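Local coordinates for protein post-proline cleaving enzyme (Rickettsia typhi, PDB 4HVT) that probably acts as a serine-type oligopeptidase that cleaves peptides after proline residues, at residues 209-215 and 236-242; 352-356 and 398-402; 481-485 and 542-546; 639-643 and 697-701; 657-661 and 673-677. One frame throughout, in Å; residues are numbered along the deposited sequence.

Contact 1: residues 209-215 and 236-242; sequences ITSSLYP and VPKEYIY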
# COMPACT_ATOMS: atom_id res chain seq x y z
N ILE A 209 8.09 14.99 -16.92
CA ILE A 209 8.27 14.15 -15.73
C ILE A 209 9.20 14.86 -14.74
O ILE A 209 10.01 15.69 -15.13
CB ILE A 209 8.81 12.73 -16.05
CG1 ILE A 209 10.09 12.83 -16.86
CG2 ILE A 209 7.75 11.94 -16.81
CD1 ILE A 209 10.77 11.49 -17.08
N THR A 210 9.06 14.53 -13.46
CA THR A 210 9.92 15.05 -12.42
C THR A 210 11.15 14.16 -12.34
O THR A 210 11.25 13.13 -13.01
CB THR A 210 9.24 15.04 -11.05
OG1 THR A 210 9.03 13.69 -10.64
CG2 THR A 210 7.88 15.77 -11.10
N SER A 211 12.08 14.53 -11.46
CA SER A 211 13.26 13.72 -11.19
C SER A 211 12.95 12.39 -10.55
O SER A 211 13.81 11.45 -10.57
CB SER A 211 14.23 14.50 -10.31
OG SER A 211 14.79 15.54 -11.10
N SER A 212 11.73 12.26 -9.98
CA SER A 212 11.26 11.01 -9.41
C SER A 212 10.51 10.18 -10.48
O SER A 212 10.02 9.05 -10.20
CB SER A 212 10.31 11.30 -8.21
OG SER A 212 11.04 11.96 -7.16
N LEU A 213 10.42 10.75 -11.69
CA LEU A 213 9.92 10.14 -12.93
C LEU A 213 8.39 10.08 -12.98
O LEU A 213 7.85 9.47 -13.89
CB LEU A 213 10.58 8.79 -13.26
CG LEU A 213 12.11 8.75 -13.21
CD1 LEU A 213 12.64 7.36 -13.54
CD2 LEU A 213 12.74 9.81 -14.06
N TYR A 214 7.72 10.78 -12.09
CA TYR A 214 6.25 10.91 -12.14
C TYR A 214 5.88 12.02 -13.11
O TYR A 214 6.64 12.96 -13.32
CB TYR A 214 5.66 11.21 -10.76
CG TYR A 214 5.85 10.11 -9.78
CD1 TYR A 214 5.16 8.93 -9.94
CD2 TYR A 214 6.75 10.23 -8.72
CE1 TYR A 214 5.37 7.87 -9.05
CE2 TYR A 214 6.98 9.15 -7.85
CZ TYR A 214 6.28 7.99 -8.03
OH TYR A 214 6.43 6.92 -7.14
N PRO A 215 4.68 11.95 -13.68
CA PRO A 215 4.22 13.08 -14.52
C PRO A 215 4.28 14.42 -13.78
O PRO A 215 3.85 14.50 -12.60
CB PRO A 215 2.77 12.73 -14.82
CG PRO A 215 2.71 11.21 -14.70
CD PRO A 215 3.64 10.90 -13.53
N VAL A 236 4.61 21.23 -12.48
CA VAL A 236 5.50 21.44 -11.33
C VAL A 236 6.98 21.38 -11.74
O VAL A 236 7.36 20.75 -12.74
CB VAL A 236 5.26 20.39 -10.21
CG1 VAL A 236 3.86 20.50 -9.62
CG2 VAL A 236 5.53 19.00 -10.70
N PRO A 237 7.86 22.02 -10.93
CA PRO A 237 9.29 21.87 -11.19
C PRO A 237 9.78 20.42 -11.13
O PRO A 237 9.21 19.57 -10.44
CB PRO A 237 9.94 22.69 -10.03
CG PRO A 237 8.89 23.65 -9.60
CD PRO A 237 7.61 22.84 -9.74
N LYS A 238 10.89 20.17 -11.83
CA LYS A 238 11.52 18.87 -11.87
C LYS A 238 11.86 18.34 -10.49
O LYS A 238 11.87 17.12 -10.28
CB LYS A 238 12.86 18.96 -12.68
CG LYS A 238 12.84 17.96 -13.81
CD LYS A 238 11.81 18.43 -14.84
CE LYS A 238 12.32 18.30 -16.26
NZ LYS A 238 11.84 17.04 -16.88
N GLU A 239 12.16 19.23 -9.54
CA GLU A 239 12.62 18.82 -8.22
C GLU A 239 11.44 18.39 -7.36
O GLU A 239 11.64 17.77 -6.35
CB GLU A 239 13.36 19.98 -7.50
CG GLU A 239 14.65 20.45 -8.20
CD GLU A 239 14.48 21.32 -9.46
OE1 GLU A 239 13.36 21.84 -9.79
OE2 GLU A 239 15.54 21.42 -10.15
N TYR A 240 10.21 18.75 -7.75
CA TYR A 240 9.02 18.24 -7.01
C TYR A 240 8.86 16.73 -7.28
O TYR A 240 9.47 16.20 -8.19
CB TYR A 240 7.73 18.98 -7.41
CG TYR A 240 7.50 20.33 -6.80
CD1 TYR A 240 8.54 21.18 -6.52
CD2 TYR A 240 6.22 20.75 -6.48
CE1 TYR A 240 8.33 22.44 -6.00
CE2 TYR A 240 6.01 21.97 -5.90
CZ TYR A 240 7.07 22.83 -5.67
OH TYR A 240 6.82 24.07 -5.11
N ILE A 241 8.07 16.06 -6.47
CA ILE A 241 7.89 14.60 -6.62
C ILE A 241 6.83 14.31 -7.68
O ILE A 241 7.10 13.56 -8.65
CB ILE A 241 7.52 13.93 -5.30
CG1 ILE A 241 8.49 14.37 -4.18
CG2 ILE A 241 7.55 12.41 -5.45
CD1 ILE A 241 9.97 14.33 -4.52
N TYR A 242 5.61 14.84 -7.46
CA TYR A 242 4.52 14.54 -8.41
C TYR A 242 3.45 15.63 -8.30
O TYR A 242 3.50 16.44 -7.38
CB TYR A 242 3.90 13.15 -8.20
CG TYR A 242 3.20 13.02 -6.90
CD1 TYR A 242 1.92 13.56 -6.71
CD2 TYR A 242 3.81 12.39 -5.82
CE1 TYR A 242 1.26 13.49 -5.50
CE2 TYR A 242 3.16 12.34 -4.57
CZ TYR A 242 1.88 12.86 -4.43
OH TYR A 242 1.25 12.90 -3.20
O HOH W 1 11.62 14.50 -7.86
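Two loops interlock mainly through backbone carbonyls of 236-242, and T210 of 209-215 is at their centre. V236 starts the segment with a light apolar touch, its CG2 4.0 Å from T210 CG2. A type I turn then runs from P237 to Y240, closed by Y240 N to P237 O (3.0 Å). K238 holds the facing loop twice, by its carbonyl and by its side chain: its O accepts a nearly linear hydrogen bond from S211 N (2.9 Å), while its side chain bends back so that NZ donates to I209 O (2.9 Å) and also to the carbonyl of N207. The CA-to-CB bond of Y240 points away, and its OH is bonded to D270, but its carbonyl O sits 3.1 Å from T210 CB and takes a bond from water 1 (2.8 Å), which also binds S212 OG (2.7 Å). I241 O accepts from T210 OG1 (2.8 Å); that hydroxyl in turn receives S212 N (3.1 Å), an ST turn within the type I turn T210-L213. I241 CG2 lies 4.0 Å from Y214 CD2. At Y242, CB meets Y214 CB at 3.7 Å, and I241 and Y242 together face N263 in a classic beta bulge. Loop contacts of this kind occur where one beta-propeller blade passes to the next: 209-215 belongs to a loop inside one blade, and 236-242 leads from its last strand into the next blade's first.

Contact 2: residues 352-356 and 398-402; sequences FNFIS and IFGMS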
# COMPACT_ATOMS: atom_id res chain seq x y z
N PHE A 352 -4.88 8.82 14.22
CA PHE A 352 -5.82 8.83 13.14
C PHE A 352 -5.62 7.74 12.08
O PHE A 352 -4.48 7.43 11.68
CB PHE A 352 -5.75 10.22 12.46
CG PHE A 352 -6.62 10.34 11.24
CD1 PHE A 352 -7.97 10.60 11.37
CD2 PHE A 352 -6.09 10.22 9.96
CE1 PHE A 352 -8.78 10.77 10.22
CE2 PHE A 352 -6.86 10.40 8.83
CZ PHE A 352 -8.24 10.61 8.95
N ASN A 353 -6.70 7.11 11.62
CA ASN A 353 -6.62 6.19 10.53
C ASN A 353 -7.23 6.75 9.23
O ASN A 353 -6.50 7.06 8.26
CB ASN A 353 -7.19 4.82 10.92
CG ASN A 353 -6.95 3.75 9.87
OD1 ASN A 353 -6.12 3.89 8.96
ND2 ASN A 353 -7.71 2.65 9.99
N PHE A 354 -8.54 6.91 9.21
CA PHE A 354 -9.21 7.44 8.04
C PHE A 354 -10.55 8.09 8.36
O PHE A 354 -11.15 7.82 9.41
CB PHE A 354 -9.37 6.40 6.90
CG PHE A 354 -10.26 5.23 7.21
CD1 PHE A 354 -11.65 5.38 7.17
CD2 PHE A 354 -9.72 3.99 7.54
CE1 PHE A 354 -12.49 4.30 7.45
CE2 PHE A 354 -10.54 2.90 7.77
CZ PHE A 354 -11.93 3.06 7.74
N ILE A 355 -10.99 8.91 7.41
CA ILE A 355 -12.41 9.38 7.32
C ILE A 355 -13.09 8.67 6.14
O ILE A 355 -12.47 8.46 5.10
CB ILE A 355 -12.45 10.88 7.04
CG1 ILE A 355 -12.07 11.68 8.29
CG2 ILE A 355 -13.78 11.40 6.51
CD1 ILE A 355 -13.18 11.85 9.30
N SER A 356 -14.37 8.30 6.30
CA SER A 356 -15.13 7.78 5.17
C SER A 356 -16.53 8.36 5.33
O SER A 356 -16.99 8.56 6.47
CB SER A 356 -15.14 6.27 5.15
OG SER A 356 -15.46 5.74 3.87
N ILE A 398 -9.68 -4.76 13.83
CA ILE A 398 -9.18 -4.02 12.71
C ILE A 398 -10.37 -3.77 11.80
O ILE A 398 -11.09 -4.72 11.46
CB ILE A 398 -8.12 -4.88 11.95
CG1 ILE A 398 -7.01 -5.29 12.91
CG2 ILE A 398 -7.65 -4.19 10.68
CD1 ILE A 398 -6.17 -4.16 13.43
N PHE A 399 -10.55 -2.50 11.43
CA PHE A 399 -11.71 -1.93 10.75
C PHE A 399 -11.39 -1.43 9.37
O PHE A 399 -10.38 -0.77 9.15
CB PHE A 399 -12.26 -0.79 11.60
CG PHE A 399 -13.49 -0.12 11.05
CD1 PHE A 399 -14.76 -0.57 11.37
CD2 PHE A 399 -13.37 1.04 10.28
CE1 PHE A 399 -15.91 0.08 10.88
CE2 PHE A 399 -14.48 1.71 9.82
CZ PHE A 399 -15.76 1.23 10.10
N GLY A 400 -12.29 -1.71 8.43
CA GLY A 400 -12.22 -1.14 7.12
C GLY A 400 -13.59 -0.90 6.57
O GLY A 400 -14.60 -1.45 7.08
N MET A 401 -13.65 -0.05 5.54
CA MET A 401 -14.96 0.17 4.92
C MET A 401 -14.84 0.80 3.53
O MET A 401 -13.82 1.37 3.21
CB MET A 401 -15.88 1.02 5.81
CG MET A 401 -15.50 2.50 5.92
SD MET A 401 -16.56 3.39 7.08
CE MET A 401 -18.04 3.64 6.25
N SER A 402 -15.92 0.66 2.77
CA SER A 402 -16.08 1.35 1.47
C SER A 402 -17.40 2.13 1.56
O SER A 402 -18.39 1.63 2.07
CB SER A 402 -16.14 0.38 0.30
OG SER A 402 -17.17 -0.58 0.36
O HOH W 2 -7.53 0.47 7.95
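F354 reaches across the gap between two strands to overlap F399 and M401, covering more of the contact than any other residue. Its CZ comes within 3.6 Å of F399 CD2. The two rings meet rim to rim, centroids 5.9 Å apart and planes at 21°, so neither stacks on the other's face. Further along the ring, F354 CE1 packs on M401 CG (3.8 Å), and the thioether continues the apolar line, with M401 SD 3.7 Å from S356 CB. The S356 hydroxyl itself bonds to S403, just beyond the second segment. At the other end, water 2 accepts from N353 ND2 (3.0 Å) and donates a weak bond to F399 O (3.3 Å). N353 and F354 both face A365 in a classic beta bulge, which is why these consecutive CA-to-CB bonds both point toward 398-402. No direct hydrogen bond links the segments: their axes come no closer than 8.6 Å, at 30° to each other, each strand pairing within its own sheet, 350-357 with 362-368 and 398-402 with 410-415. Side-chain contact between the first strands of successive antiparallel sheets is how neighbouring blades meet in a seven-bladed beta-propeller, here the N-terminal domain of the prolyl oligopeptidase family.

Contact 3: residues 481-485 and 542-546; sequences LLEAY and FFAVS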
# COMPACT_ATOMS: atom_id res chain seq x y z
N LEU A 481 8.22 -16.55 12.27
CA LEU A 481 8.37 -15.57 11.21
C LEU A 481 7.98 -14.18 11.76
O LEU A 481 6.81 -13.93 12.17
CB LEU A 481 7.56 -16.00 10.00
CG LEU A 481 7.75 -15.52 8.57
CD1 LEU A 481 9.24 -15.29 8.22
CD2 LEU A 481 7.09 -16.68 7.79
N LEU A 482 8.97 -13.30 11.78
CA LEU A 482 8.83 -11.96 12.32
C LEU A 482 8.87 -10.98 11.14
O LEU A 482 9.81 -11.02 10.33
CB LEU A 482 9.99 -11.68 13.27
CG LEU A 482 10.26 -10.24 13.75
CD1 LEU A 482 9.08 -9.58 14.48
CD2 LEU A 482 11.52 -10.26 14.61
N GLU A 483 7.88 -10.11 11.08
CA GLU A 483 7.76 -9.10 10.01
C GLU A 483 7.65 -7.71 10.61
O GLU A 483 7.18 -7.53 11.75
CB GLU A 483 6.52 -9.41 9.19
CG GLU A 483 6.59 -10.78 8.51
CD GLU A 483 5.49 -10.99 7.48
OE1 GLU A 483 5.36 -10.15 6.57
OE2 GLU A 483 4.78 -11.99 7.58
N ALA A 484 8.13 -6.70 9.83
CA ALA A 484 7.92 -5.32 10.14
C ALA A 484 8.19 -4.54 8.87
O ALA A 484 8.59 -5.11 7.87
CB ALA A 484 8.81 -4.82 11.26
N TYR A 485 7.87 -3.26 8.92
CA TYR A 485 8.01 -2.34 7.79
C TYR A 485 8.84 -1.18 8.31
O TYR A 485 10.04 -1.07 7.98
CB TYR A 485 6.65 -1.87 7.24
CG TYR A 485 6.78 -0.99 5.98
CD1 TYR A 485 7.18 -1.52 4.75
CD2 TYR A 485 6.52 0.35 6.06
CE1 TYR A 485 7.30 -0.75 3.61
CE2 TYR A 485 6.60 1.15 4.93
CZ TYR A 485 6.97 0.59 3.71
OH TYR A 485 7.05 1.50 2.66
N PHE A 542 13.52 -3.31 16.10
CA PHE A 542 13.34 -4.63 15.53
C PHE A 542 14.20 -5.65 16.33
O PHE A 542 13.75 -6.70 16.66
CB PHE A 542 13.76 -4.59 14.07
CG PHE A 542 13.35 -5.80 13.28
CD1 PHE A 542 12.02 -6.06 13.00
CD2 PHE A 542 14.30 -6.64 12.76
CE1 PHE A 542 11.63 -7.15 12.25
CE2 PHE A 542 13.91 -7.79 12.05
CZ PHE A 542 12.59 -8.02 11.78
N PHE A 543 15.44 -5.30 16.65
CA PHE A 543 16.30 -6.18 17.47
C PHE A 543 15.68 -6.42 18.87
O PHE A 543 15.74 -7.54 19.42
CB PHE A 543 17.72 -5.63 17.62
CG PHE A 543 18.43 -5.38 16.32
CD1 PHE A 543 18.36 -6.30 15.28
CD2 PHE A 543 19.17 -4.22 16.14
CE1 PHE A 543 19.02 -6.08 14.11
CE2 PHE A 543 19.85 -4.00 14.96
CZ PHE A 543 19.75 -4.90 13.92
N ALA A 544 15.14 -5.36 19.47
CA ALA A 544 14.48 -5.46 20.79
C ALA A 544 13.37 -6.52 20.78
O ALA A 544 13.27 -7.30 21.67
CB ALA A 544 13.95 -4.12 21.22
N VAL A 545 12.53 -6.51 19.75
CA VAL A 545 11.53 -7.54 19.60
C VAL A 545 12.16 -8.94 19.34
O VAL A 545 11.76 -9.94 19.98
CB VAL A 545 10.51 -7.13 18.51
CG1 VAL A 545 9.54 -8.24 18.29
CG2 VAL A 545 9.76 -5.87 18.92
N SER A 546 13.14 -9.02 18.46
CA SER A 546 13.80 -10.29 18.13
C SER A 546 14.37 -10.93 19.42
O SER A 546 14.13 -12.10 19.73
CB SER A 546 14.91 -10.07 17.07
OG SER A 546 14.39 -9.61 15.83
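L482, F542 and A484 bury the most surface where helix 536-551 packs on the central sheet of the alpha/beta-hydrolase fold. Strand 481-483 and the helical segment run nearly antiparallel (156° between their directions), axes 10.3 Å apart at closest, and the interface is apolar, without a hydrogen bond across it. L482 points at the helix and fits among three of its side chains. Its CG lies 3.7 Å from F542 CE1, its CD1 4.1 Å from V545 CG1, and its CD2 makes an off-centre CH-pi contact with the F542 ring, 4.2 Å from the centroid and 30° off the normal. F542 leaves the helix sideways, but its ring swings in over the strand, so CE1 also reaches A484 CB (3.8 Å). One aromatic side chain thus covers the same-side neighbours L482 and A484, while E483, between them, points away and forms a salt bridge with K563. Strands 510-514 and 560-565 flank the strand; they add V512 and A514, and L560 and I562, around L482, and I562 also touches F542. L571 of helix 567-578 touches A484. The S546 hydroxyl is turned back onto its own helix, OG donating to F542 O at 3.1 Å, and the same OG atom rests 3.2 Å from L482 CD2.

Contact 4: residues 639-643 and 697-701; sequences PTVLI and NLYTF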
# COMPACT_ATOMS: atom_id res chain seq x y z
N PRO A 639 22.69 -15.37 7.73
CA PRO A 639 21.55 -16.28 7.64
C PRO A 639 21.19 -16.40 6.16
O PRO A 639 21.37 -15.43 5.41
CB PRO A 639 20.45 -15.58 8.45
CG PRO A 639 20.91 -14.22 8.71
CD PRO A 639 22.40 -14.13 8.44
N THR A 640 20.72 -17.59 5.78
CA THR A 640 20.26 -17.88 4.42
C THR A 640 19.18 -16.88 4.08
O THR A 640 18.32 -16.60 4.90
CB THR A 640 19.71 -19.31 4.29
OG1 THR A 640 19.42 -19.62 2.92
CG2 THR A 640 18.50 -19.61 5.18
N VAL A 641 19.27 -16.32 2.88
CA VAL A 641 18.40 -15.25 2.48
C VAL A 641 17.78 -15.54 1.12
O VAL A 641 18.44 -16.04 0.20
CB VAL A 641 19.11 -13.88 2.48
CG1 VAL A 641 20.35 -13.92 1.65
CG2 VAL A 641 18.20 -12.77 1.97
N LEU A 642 16.49 -15.23 1.00
CA LEU A 642 15.78 -15.23 -0.27
C LEU A 642 15.62 -13.78 -0.71
O LEU A 642 15.13 -12.97 0.03
CB LEU A 642 14.36 -15.84 -0.09
CG LEU A 642 13.42 -15.75 -1.30
CD1 LEU A 642 13.99 -16.46 -2.52
CD2 LEU A 642 12.06 -16.42 -1.03
N ILE A 643 16.13 -13.45 -1.90
CA ILE A 643 16.10 -12.05 -2.40
C ILE A 643 15.19 -12.03 -3.60
O ILE A 643 15.29 -12.88 -4.49
CB ILE A 643 17.49 -11.63 -2.85
CG1 ILE A 643 18.53 -11.69 -1.70
CG2 ILE A 643 17.41 -10.25 -3.39
CD1 ILE A 643 20.00 -11.63 -2.14
N ASN A 697 7.13 -20.35 -3.41
CA ASN A 697 8.59 -20.28 -3.31
C ASN A 697 9.02 -19.73 -1.96
O ASN A 697 9.90 -20.32 -1.27
CB ASN A 697 9.13 -19.44 -4.42
CG ASN A 697 9.11 -20.16 -5.75
OD1 ASN A 697 9.17 -21.41 -5.80
ND2 ASN A 697 9.08 -19.38 -6.86
N LEU A 698 8.36 -18.66 -1.54
CA LEU A 698 8.70 -18.01 -0.28
C LEU A 698 8.47 -18.91 0.94
O LEU A 698 9.32 -18.98 1.84
CB LEU A 698 7.93 -16.68 -0.16
CG LEU A 698 8.41 -15.83 1.02
CD1 LEU A 698 8.54 -14.37 0.70
CD2 LEU A 698 7.45 -16.09 2.17
N TYR A 699 7.30 -19.53 0.97
CA TYR A 699 6.93 -20.39 2.12
C TYR A 699 7.68 -21.73 2.10
O TYR A 699 7.97 -22.24 3.16
CB TYR A 699 5.41 -20.52 2.31
CG TYR A 699 4.88 -19.33 3.03
CD1 TYR A 699 5.06 -19.17 4.40
CD2 TYR A 699 4.21 -18.35 2.35
CE1 TYR A 699 4.60 -18.06 5.05
CE2 TYR A 699 3.76 -17.23 2.99
CZ TYR A 699 3.95 -17.08 4.33
OH TYR A 699 3.48 -15.96 4.97
N THR A 700 8.09 -22.21 0.93
CA THR A 700 8.92 -23.39 0.86
C THR A 700 10.27 -23.03 1.47
O THR A 700 10.78 -23.78 2.31
CB THR A 700 9.02 -23.95 -0.57
OG1 THR A 700 7.71 -24.28 -1.05
CG2 THR A 700 9.93 -25.19 -0.60
N PHE A 701 10.79 -21.86 1.10
CA PHE A 701 12.09 -21.39 1.62
C PHE A 701 12.08 -21.38 3.17
O PHE A 701 13.00 -21.86 3.82
CB PHE A 701 12.45 -20.00 1.01
CG PHE A 701 13.53 -19.28 1.74
CD1 PHE A 701 14.88 -19.63 1.57
CD2 PHE A 701 13.23 -18.27 2.61
CE1 PHE A 701 15.86 -18.93 2.25
CE2 PHE A 701 14.21 -17.60 3.31
CZ PHE A 701 15.52 -17.94 3.14
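F701, with chi1 at 164° (t), projects from its helix straight onto strand 640-643 and carries most of the helix's side of this contact. One face of its ring lies against L642: CB sits 3.8 Å from the ring centroid and only 9° off the normal, a CH-pi contact over the face. The ring's far end abuts the strand backbone, CZ standing 3.6 Å from both L642 N and T640 O, the latter at the ring edge. L642 is also t at chi1, with chi2 p; this turns CD2 to the preceding helical turn, 3.8 Å from L698 CA and 4.2 Å from L698 CB. The CA-to-CB bond of L698 runs sideways to the strand. T640, t as well, brings OG1 to 3.7 Å from F701 CE1, although that hydroxyl is bonded to the carbonyl of K671. Alternation along the strand decides the rest: T640 and L642 point toward the helix, V641 away from it. This is a helix packed on the parallel part of the alpha/beta-hydrolase sheet. Strand 640-646 lies between 585-589 and 672-677, with segment 697-701 of helix 688-706 running antiparallel to strand 640-643 (178°) on this face; helix 655-664 meets V641 and I643 on the other, and helix 56-67 packs against helix 688-706 through Y56 and I59.

Contact 5: residues 657-661 and 673-677; sequences GRIFE and YFLES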
# COMPACT_ATOMS: atom_id res chain seq x y z
N GLY A 657 18.02 -5.58 -5.57
CA GLY A 657 18.01 -7.04 -5.31
C GLY A 657 19.17 -7.71 -6.05
O GLY A 657 19.88 -8.57 -5.50
N ARG A 658 19.38 -7.27 -7.29
CA ARG A 658 20.41 -7.84 -8.13
C ARG A 658 21.78 -7.64 -7.51
O ARG A 658 22.55 -8.60 -7.38
CB ARG A 658 20.41 -7.18 -9.49
CG ARG A 658 19.37 -7.69 -10.41
CD ARG A 658 19.17 -6.71 -11.55
NE ARG A 658 18.24 -7.17 -12.55
CZ ARG A 658 18.00 -6.54 -13.70
NH1 ARG A 658 18.68 -5.44 -14.04
NH2 ARG A 658 17.11 -7.04 -14.54
N ILE A 659 22.12 -6.40 -7.12
CA ILE A 659 23.46 -6.16 -6.48
C ILE A 659 23.73 -6.90 -5.15
O ILE A 659 24.88 -7.40 -4.87
CB ILE A 659 23.79 -4.63 -6.38
CG1 ILE A 659 25.26 -4.42 -6.05
CG2 ILE A 659 22.95 -3.83 -5.35
CD1 ILE A 659 26.19 -4.89 -7.13
N PHE A 660 22.66 -7.02 -4.32
CA PHE A 660 22.78 -7.74 -3.09
C PHE A 660 23.11 -9.22 -3.41
O PHE A 660 23.94 -9.77 -2.79
CB PHE A 660 21.51 -7.62 -2.33
CG PHE A 660 21.59 -8.02 -0.89
CD1 PHE A 660 22.64 -7.62 -0.09
CD2 PHE A 660 20.50 -8.66 -0.31
CE1 PHE A 660 22.69 -7.96 1.23
CE2 PHE A 660 20.53 -8.98 1.02
CZ PHE A 660 21.64 -8.60 1.79
N GLU A 661 22.35 -9.82 -4.33
CA GLU A 661 22.62 -11.21 -4.79
C GLU A 661 24.05 -11.32 -5.34
O GLU A 661 24.79 -12.25 -5.05
CB GLU A 661 21.64 -11.61 -5.87
CG GLU A 661 21.87 -12.90 -6.64
CD GLU A 661 21.88 -14.15 -5.77
OE1 GLU A 661 21.69 -14.12 -4.51
OE2 GLU A 661 22.14 -15.23 -6.35
N TYR A 673 19.08 -17.41 -2.20
CA TYR A 673 18.06 -17.80 -3.15
C TYR A 673 17.63 -16.47 -3.75
O TYR A 673 17.51 -15.49 -3.04
CB TYR A 673 16.89 -18.55 -2.41
CG TYR A 673 17.35 -19.91 -1.88
CD1 TYR A 673 17.26 -21.02 -2.67
CD2 TYR A 673 17.88 -20.05 -0.59
CE1 TYR A 673 17.70 -22.26 -2.23
CE2 TYR A 673 18.34 -21.29 -0.14
CZ TYR A 673 18.22 -22.38 -0.96
OH TYR A 673 18.65 -23.63 -0.55
N PHE A 674 17.47 -16.44 -5.06
CA PHE A 674 17.17 -15.24 -5.82
C PHE A 674 16.07 -15.53 -6.82
O PHE A 674 16.16 -16.51 -7.55
CB PHE A 674 18.45 -14.80 -6.52
CG PHE A 674 18.28 -13.60 -7.41
CD1 PHE A 674 18.32 -12.33 -6.87
CD2 PHE A 674 18.01 -13.76 -8.77
CE1 PHE A 674 18.13 -11.20 -7.67
CE2 PHE A 674 17.84 -12.64 -9.59
CZ PHE A 674 17.89 -11.36 -9.04
N LEU A 675 15.08 -14.62 -6.91
CA LEU A 675 13.93 -14.76 -7.80
C LEU A 675 13.68 -13.39 -8.44
O LEU A 675 13.28 -12.41 -7.74
CB LEU A 675 12.68 -15.18 -7.03
CG LEU A 675 12.71 -16.59 -6.41
CD1 LEU A 675 11.54 -16.70 -5.51
CD2 LEU A 675 12.59 -17.63 -7.48
N GLU A 676 13.87 -13.34 -9.75
CA GLU A 676 13.62 -12.13 -10.50
C GLU A 676 12.38 -12.37 -11.37
O GLU A 676 12.38 -13.23 -12.23
CB GLU A 676 14.80 -11.70 -11.35
CG GLU A 676 14.41 -10.45 -12.18
CD GLU A 676 15.54 -9.63 -12.68
OE1 GLU A 676 15.73 -9.64 -13.93
OE2 GLU A 676 16.28 -9.04 -11.86
N SER A 677 11.32 -11.62 -11.11
CA SER A 677 10.10 -11.69 -11.90
C SER A 677 10.07 -10.79 -13.09
O SER A 677 10.41 -9.62 -12.95
CB SER A 677 8.85 -11.40 -11.07
OG SER A 677 7.74 -11.13 -11.95
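R658 and E676 form a two-pronged salt bridge: R658 NE donates to E676 OE2 at 2.8 Å and NH2 to OE1 at 3.0 Å, the second almost linear (176°). The carboxylate meets the guanidinium edge, near its plane, as this paired geometry requires. The remaining donor capacity of R658 is spent on the N-terminal region, NH1 bonding to the carbonyls of L27 and E29 and NH2 also to that of A30. E676 OE2 additionally lies near D645, a like-charge proximity that the R658 guanidinium offsets. A second acid, E661, points its CA-to-CB bond toward the strand, but its charge is met elsewhere, by a salt bridge to R42 and a hydrogen bond to T672. These charges lie within a beta-alpha-beta unit of the alpha/beta-hydrolase fold, in which helix 655-664 connects neighbouring parallel strands 640-646 and 672-677; segment 657-661 runs nearly antiparallel to strand 673-677 (155°, axes 9.7 Å apart at closest). Next to the salt bridge, F674 fills the space between helix and strand. Its CD1 packs on E661 CB at 3.5 Å, its CE1 lies 3.8 Å from G657 O, and its CZ is 4.2 Å from R658 CG, so the arginine's aliphatic part helps cover the ring. Helix 34-51 adds A35 against R658, W38 against E661 and A39 against E676.

Overall arrangement
Contacts 1 and 2 belong to the beta-propeller, contacts 3 to 5 to the alpha/beta-hydrolase sheet. The first two are partly buried or at the surface and use water: contact 1 is rich in hydrogen bonds between loops, contact 2 mostly side-chain packing between blades. The other three are buried helix-on-strand joints; 3 and 4 are apolar, each with a CH-pi contact, whereas 5 adds a salt bridge. Contact 5 is nested within the chain loop closed by contact 4, centres 11 Å apart, and their strands are sheet neighbours, V641 and I643 pairing with Y673. Contact 3 touches contact 4 through L481 and Y699. Contacts 2 and 5 lie on opposite sides of the chain's centre.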